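Local coordinates for protein VP24 (White spot syndrome virus, PDB 5HLJ) that serves as a major envelope protein of the virion, probably anchored in the viral membrane by a transmembrane helix, with a largely beta-stranded folded part, at residues Asp78-Val83 with Glu92-Val97; Leu130-Thr135 with Asn143-Gly148. All coordinates share one frame; numbering follows the deposited sequence.

Contact 1. Residues Asp78-Val83 with Glu92-Val97; sequences DHTLNV and ELYARV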
loop_
_atom_site.group_PDB
_atom_site.type_symbol
_atom_site.label_atom_id
_atom_site.label_comp_id
_atom_site.label_asym_id
_atom_site.label_seq_id
_atom_site.Cartn_x
_atom_site.Cartn_y
_atom_site.Cartn_z
ATOM N N ASP A 78 -14.635 23.604 3.156
ATOM C CA ASP A 78 -13.486 22.957 2.517
ATOM C C ASP A 78 -13.639 21.426 2.597
ATOM O O ASP A 78 -12.890 20.754 3.302
ATOM C CB ASP A 78 -12.180 23.413 3.174
ATOM C CG ASP A 78 -11.887 24.902 2.954
ATOM O OD1 ASP A 78 -12.346 25.481 1.943
ATOM O OD2 ASP A 78 -11.172 25.495 3.798
ATOM N N HIS A 79 -14.631 20.895 1.880
ATOM C CA HIS A 79 -14.985 19.476 1.918
ATOM C C HIS A 79 -15.575 19.019 0.594
ATOM O O HIS A 79 -16.561 19.597 0.136
ATOM C CB HIS A 79 -16.022 19.178 3.005
ATOM C CG HIS A 79 -15.475 19.107 4.392
ATOM N ND1 HIS A 79 -14.849 17.988 4.888
ATOM C CD2 HIS A 79 -15.502 20.004 5.409
ATOM C CE1 HIS A 79 -14.493 18.201 6.146
ATOM N NE2 HIS A 79 -14.882 19.423 6.482
ATOM N N THR A 80 -15.023 17.967 -0.002
ATOM C CA THR A 80 -15.694 17.342 -1.136
ATOM C C THR A 80 -16.582 16.205 -0.650
ATOM O O THR A 80 -17.282 15.569 -1.441
ATOM C CB THR A 80 -14.710 16.783 -2.154
ATOM O OG1 THR A 80 -13.889 15.803 -1.501
ATOM C CG2 THR A 80 -13.841 17.896 -2.732
ATOM N N LEU A 81 -16.538 15.962 0.654
ATOM C CA LEU A 81 -17.160 14.798 1.267
ATOM C C LEU A 81 -18.173 15.187 2.347
ATOM O O LEU A 81 -17.922 16.100 3.128
ATOM C CB LEU A 81 -16.080 13.915 1.891
ATOM C CG LEU A 81 -15.524 12.642 1.247
ATOM C CD1 LEU A 81 -15.602 12.622 -0.272
ATOM C CD2 LEU A 81 -14.093 12.396 1.762
ATOM N N ASN A 82 -19.298 14.479 2.413
ATOM C CA ASN A 82 -20.237 14.672 3.513
ATOM C C ASN A 82 -19.707 14.050 4.783
ATOM O O ASN A 82 -19.963 12.886 5.055
ATOM C CB ASN A 82 -21.610 14.053 3.231
ATOM C CG ASN A 82 -22.292 14.644 2.030
ATOM O OD1 ASN A 82 -21.932 15.730 1.544
ATOM N ND2 ASN A 82 -23.299 13.929 1.530
ATOM N N VAL A 83 -18.973 14.807 5.571
ATOM C CA VAL A 83 -18.609 14.309 6.877
ATOM C C VAL A 83 -19.710 14.628 7.885
ATOM O O VAL A 83 -20.381 15.658 7.792
ATOM C CB VAL A 83 -17.278 14.901 7.346
ATOM C CG1 VAL A 83 -16.114 14.301 6.525
ATOM C CG2 VAL A 83 -17.322 16.406 7.232
ATOM N N GLU A 92 -11.490 14.409 6.481
ATOM C CA GLU A 92 -11.078 14.643 5.112
ATOM C C GLU A 92 -9.796 15.467 5.076
ATOM O O GLU A 92 -9.620 16.401 5.852
ATOM C CB GLU A 92 -12.205 15.326 4.336
ATOM C CG GLU A 92 -11.912 15.575 2.851
ATOM C CD GLU A 92 -13.071 16.246 2.119
ATOM O OE1 GLU A 92 -14.156 16.445 2.726
ATOM O OE2 GLU A 92 -12.901 16.584 0.928
ATOM N N LEU A 93 -8.871 15.078 4.216
ATOM C CA LEU A 93 -7.772 15.959 3.860
ATOM C C LEU A 93 -8.216 16.771 2.642
ATOM O O LEU A 93 -8.531 16.201 1.601
ATOM C CB LEU A 93 -6.487 15.175 3.545
ATOM C CG LEU A 93 -5.396 16.078 2.958
ATOM C CD1 LEU A 93 -4.786 16.989 4.046
ATOM C CD2 LEU A 93 -4.329 15.290 2.208
ATOM N N TYR A 94 -8.281 18.090 2.782
ATOM C CA TYR A 94 -8.594 18.944 1.648
ATOM C C TYR A 94 -7.364 19.799 1.390
ATOM O O TYR A 94 -7.120 20.792 2.093
ATOM C CB TYR A 94 -9.841 19.809 1.915
ATOM C CG TYR A 94 -10.332 20.561 0.691
ATOM C CD1 TYR A 94 -11.433 20.120 -0.037
ATOM C CD2 TYR A 94 -9.679 21.713 0.256
ATOM C CE1 TYR A 94 -11.871 20.820 -1.170
ATOM C CE2 TYR A 94 -10.095 22.402 -0.860
ATOM C CZ TYR A 94 -11.189 21.962 -1.576
ATOM O OH TYR A 94 -11.576 22.679 -2.696
ATOM N N ALA A 95 -6.575 19.403 0.393
ATOM C CA ALA A 95 -5.280 20.031 0.188
ATOM C C ALA A 95 -5.198 20.768 -1.137
ATOM O O ALA A 95 -5.828 20.378 -2.118
ATOM C CB ALA A 95 -4.168 18.991 0.272
ATOM N N ARG A 96 -4.404 21.836 -1.147
ATOM C CA ARG A 96 -4.095 22.560 -2.366
ATOM C C ARG A 96 -2.627 22.308 -2.661
ATOM O O ARG A 96 -1.766 22.480 -1.792
ATOM C CB ARG A 96 -4.399 24.063 -2.221
ATOM C CG ARG A 96 -5.864 24.379 -1.846
ATOM C CD ARG A 96 -6.810 24.256 -3.044
ATOM N NE ARG A 96 -6.570 25.314 -4.033
ATOM C CZ ARG A 96 -6.960 25.254 -5.303
ATOM N NH1 ARG A 96 -7.605 24.181 -5.747
ATOM N NH2 ARG A 96 -6.689 26.251 -6.139
ATOM N N VAL A 97 -2.343 21.867 -3.876
ATOM C CA VAL A 97 -1.006 21.432 -4.221
ATOM C C VAL A 97 -0.528 22.135 -5.474
ATOM O O VAL A 97 -1.102 21.971 -6.551
ATOM C CB VAL A 97 -0.930 19.893 -4.433
ATOM C CG1 VAL A 97 0.500 19.456 -4.763
ATOM C CG2 VAL A 97 -1.424 19.158 -3.208
#
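Both donors of T80 converge on OE2 of E92: the backbone N of T80 and its OG1 each lie 2.7 Å from that oxygen. The N-H points almost straight at OE2 (164°), using its syn lone pair, whereas the hydroxyl arrives from above the carboxylate plane. E92 OE1 takes H79 ND1 at 2.7 Å, from above the carboxylate plane but near the H79 ring plane, and L81 N adds a weak bond to it at 3.2 Å. Glutamate suits this place, offering two acceptor oxygens on a chain long enough to span strand to loop: CG leaves anti to the backbone N (chi1 -178°) and the chain stays extended beyond it. The H79 ring is turned 58° from the carboxylate plane, with V83 CG2 against one face. Two residues along the strand, Y94 has D78 CA over the centre of one ring face, 4.3 Å above it, and T80 CG2 at its edge, 3.9 Å from CE1. L81, whose CD2 rests on the aliphatic part of E92, also packs on L116 of the second subunit. With ND1 donating to E92 and NE2 facing the carbonyl oxygen of G31, H79 is probably protonated, which would add a charge component to its bond with E92.

Contact 2. Residues Leu130-Thr135 with Asn143-Gly148; sequences LYFKPT and NTLVFG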
loop_
_atom_site.group_PDB
_atom_site.type_symbol
_atom_site.label_atom_id
_atom_site.label_comp_id
_atom_site.label_asym_id
_atom_site.label_seq_id
_atom_site.Cartn_x
_atom_site.Cartn_y
_atom_site.Cartn_z
ATOM N N LEU A 130 -9.994 3.899 4.405
ATOM C CA LEU A 130 -9.380 4.964 3.630
ATOM C C LEU A 130 -10.075 5.155 2.296
ATOM O O LEU A 130 -10.236 4.194 1.546
ATOM C CB LEU A 130 -7.919 4.635 3.367
ATOM C CG LEU A 130 -6.800 5.410 4.037
ATOM C CD1 LEU A 130 -5.473 4.932 3.454
ATOM C CD2 LEU A 130 -6.990 6.878 3.766
ATOM N N TYR A 131 -10.470 6.382 1.987
ATOM C CA TYR A 131 -10.948 6.688 0.654
ATOM C C TYR A 131 -9.878 7.457 -0.143
ATOM O O TYR A 131 -9.380 8.493 0.305
ATOM C CB TYR A 131 -12.257 7.502 0.687
ATOM C CG TYR A 131 -12.578 8.064 -0.686
ATOM C CD1 TYR A 131 -13.079 7.248 -1.686
ATOM C CD2 TYR A 131 -12.305 9.390 -1.002
ATOM C CE1 TYR A 131 -13.330 7.743 -2.956
ATOM C CE2 TYR A 131 -12.538 9.890 -2.272
ATOM C CZ TYR A 131 -13.055 9.061 -3.237
ATOM O OH TYR A 131 -13.309 9.542 -4.489
ATOM N N PHE A 132 -9.533 6.958 -1.327
ATOM C CA PHE A 132 -8.674 7.718 -2.224
ATOM C C PHE A 132 -8.861 7.352 -3.689
ATOM O O PHE A 132 -8.801 6.184 -4.065
ATOM C CB PHE A 132 -7.184 7.544 -1.871
ATOM C CG PHE A 132 -6.279 8.383 -2.739
ATOM C CD1 PHE A 132 -6.257 9.770 -2.601
ATOM C CD2 PHE A 132 -5.507 7.804 -3.731
ATOM C CE1 PHE A 132 -5.445 10.560 -3.403
ATOM C CE2 PHE A 132 -4.686 8.584 -4.541
ATOM C CZ PHE A 132 -4.655 9.971 -4.369
ATOM N N LYS A 133 -9.043 8.376 -4.512
ATOM C CA LYS A 133 -9.121 8.243 -5.968
ATOM C C LYS A 133 -7.873 8.866 -6.607
ATOM O O LYS A 133 -7.499 9.988 -6.252
ATOM C CB LYS A 133 -10.399 8.923 -6.456
ATOM C CG LYS A 133 -10.509 9.213 -7.943
ATOM C CD LYS A 133 -11.856 9.916 -8.183
ATOM C CE LYS A 133 -12.000 10.512 -9.569
ATOM N NZ LYS A 133 -12.101 9.470 -10.608
ATOM N N PRO A 134 -7.207 8.138 -7.524
ATOM C CA PRO A 134 -6.005 8.693 -8.166
ATOM C C PRO A 134 -6.262 10.092 -8.722
ATOM O O PRO A 134 -7.306 10.324 -9.310
ATOM C CB PRO A 134 -5.707 7.696 -9.292
ATOM C CG PRO A 134 -6.292 6.398 -8.787
ATOM C CD PRO A 134 -7.521 6.783 -8.010
ATOM N N THR A 135 -5.315 11.001 -8.510
ATOM C CA THR A 135 -5.494 12.418 -8.783
ATOM C C THR A 135 -4.320 12.988 -9.548
ATOM O O THR A 135 -3.173 12.864 -9.103
ATOM C CB THR A 135 -5.623 13.223 -7.487
ATOM O OG1 THR A 135 -6.744 12.753 -6.729
ATOM C CG2 THR A 135 -5.762 14.720 -7.797
ATOM N N ASN A 143 -3.700 22.444 -7.569
ATOM C CA ASN A 143 -4.645 21.345 -7.703
ATOM C C ASN A 143 -5.275 20.976 -6.374
ATOM O O ASN A 143 -4.631 21.065 -5.328
ATOM C CB ASN A 143 -3.954 20.109 -8.271
ATOM C CG ASN A 143 -3.178 20.393 -9.538
ATOM O OD1 ASN A 143 -3.682 20.180 -10.648
ATOM N ND2 ASN A 143 -1.930 20.853 -9.384
ATOM N N THR A 144 -6.524 20.543 -6.409
ATOM C CA THR A 144 -7.135 20.000 -5.211
ATOM C C THR A 144 -6.753 18.525 -5.060
ATOM O O THR A 144 -6.770 17.758 -6.028
ATOM C CB THR A 144 -8.663 20.190 -5.246
ATOM O OG1 THR A 144 -8.935 21.591 -5.173
ATOM C CG2 THR A 144 -9.334 19.511 -4.053
ATOM N N LEU A 145 -6.353 18.155 -3.848
ATOM C CA LEU A 145 -6.005 16.770 -3.532
ATOM C C LEU A 145 -6.718 16.374 -2.260
ATOM O O LEU A 145 -6.618 17.075 -1.254
ATOM C CB LEU A 145 -4.492 16.596 -3.375
ATOM C CG LEU A 145 -3.945 15.218 -2.970
ATOM C CD1 LEU A 145 -4.238 14.184 -4.022
ATOM C CD2 LEU A 145 -2.417 15.268 -2.731
ATOM N N VAL A 146 -7.475 15.279 -2.300
ATOM C CA VAL A 146 -8.201 14.868 -1.106
ATOM C C VAL A 146 -8.090 13.366 -0.849
ATOM O O VAL A 146 -7.913 12.564 -1.768
ATOM C CB VAL A 146 -9.737 15.249 -1.174
ATOM C CG1 VAL A 146 -9.961 16.614 -1.809
ATOM C CG2 VAL A 146 -10.543 14.211 -1.902
ATOM N N PHE A 147 -8.193 12.992 0.419
ATOM C CA PHE A 147 -8.509 11.619 0.771
ATOM C C PHE A 147 -9.397 11.675 2.003
ATOM O O PHE A 147 -9.376 12.663 2.754
ATOM C CB PHE A 147 -7.241 10.772 0.999
ATOM C CG PHE A 147 -6.551 11.022 2.319
ATOM C CD1 PHE A 147 -6.961 10.366 3.467
ATOM C CD2 PHE A 147 -5.477 11.889 2.399
ATOM C CE1 PHE A 147 -6.333 10.593 4.677
ATOM C CE2 PHE A 147 -4.836 12.114 3.608
ATOM C CZ PHE A 147 -5.271 11.475 4.750
ATOM N N GLY A 148 -10.208 10.643 2.189
ATOM C CA GLY A 148 -11.026 10.557 3.380
ATOM C C GLY A 148 -10.626 9.391 4.253
ATOM O O GLY A 148 -10.040 8.405 3.788
HETATM O O HOH W 1 -8.915 11.409 -4.012
HETATM O O HOH W 2 -8.287 14.464 -5.382
#
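The F132 ring is met at its edge, close to its plane, by L145 CD1, 3.9 Å from F132 CE1, and by V146 O, which stands 3.4 Å from CD1. F147 CB approaches the same ring obliquely. With CG anti to the backbone N (chi1 -177°), F132 extends into a buried apolar region that V107 and V110 also line, a place suited to a large aromatic side chain. The Y131 ring carries K133 N above one face, offset toward the rim, and has G148 N near its edge; it also meets the ring of F123 of the second subunit. L130 reaches with CD2 to CD1 of F147 at 3.5 Å, the two side chains crossing obliquely, and the F147 ring in turn meets F34.

The backbones pair through Y131 and G148, with Y131 N bonded to G148 O at 2.7 Å and G148 N to Y131 O at 3.0 Å. Glycine puts no side chain beside Y131 on their shared side of the sheet. Beyond F132 the chains part and water mediates. One molecule accepts from K133 N and donates to V146 O at 2.7 Å; another donates to T135 OG1 and accepts from V146 N. T135 OG1 also donates to K133 O at 2.9 Å, so threonine both steadies its own loop and holds a bridging water, while its CB packs on L145 CD1. T135 then pairs its backbone with V107 on strand 105-114. The antiparallel hydrogen-bonded pair thus gives way to water bridges as the chain crosses from strand 128-131 to strand 135-137, the outermost strands at the two ends of the sheet within this chain, a connection consistent with a strongly curled, barrel- or sandwich-like beta fold.

Contacts 1 and 2 lie side by side, their centres about 8 Å apart, because strands 90-99 and 141-151 are antiparallel neighbours in one sheet. Probable backbone hydrogen bonds join them: V97 N to N143 O at 2.8 Å and A95 N to L145 O at 2.9 Å. Side chains tie them further, with T144 OG1 bonded to R96 NH1 and T80 OG1 packed 3.7 Å from V146 CG2. Contact 1 thus fastens a loop to one strand, and contact 2 adds the outermost strand, within this chain, to the next. Both also reach the second subunit, where H79 O and N82 bond to R121 and F132 N bonds to S113, which places this region at a subunit interface.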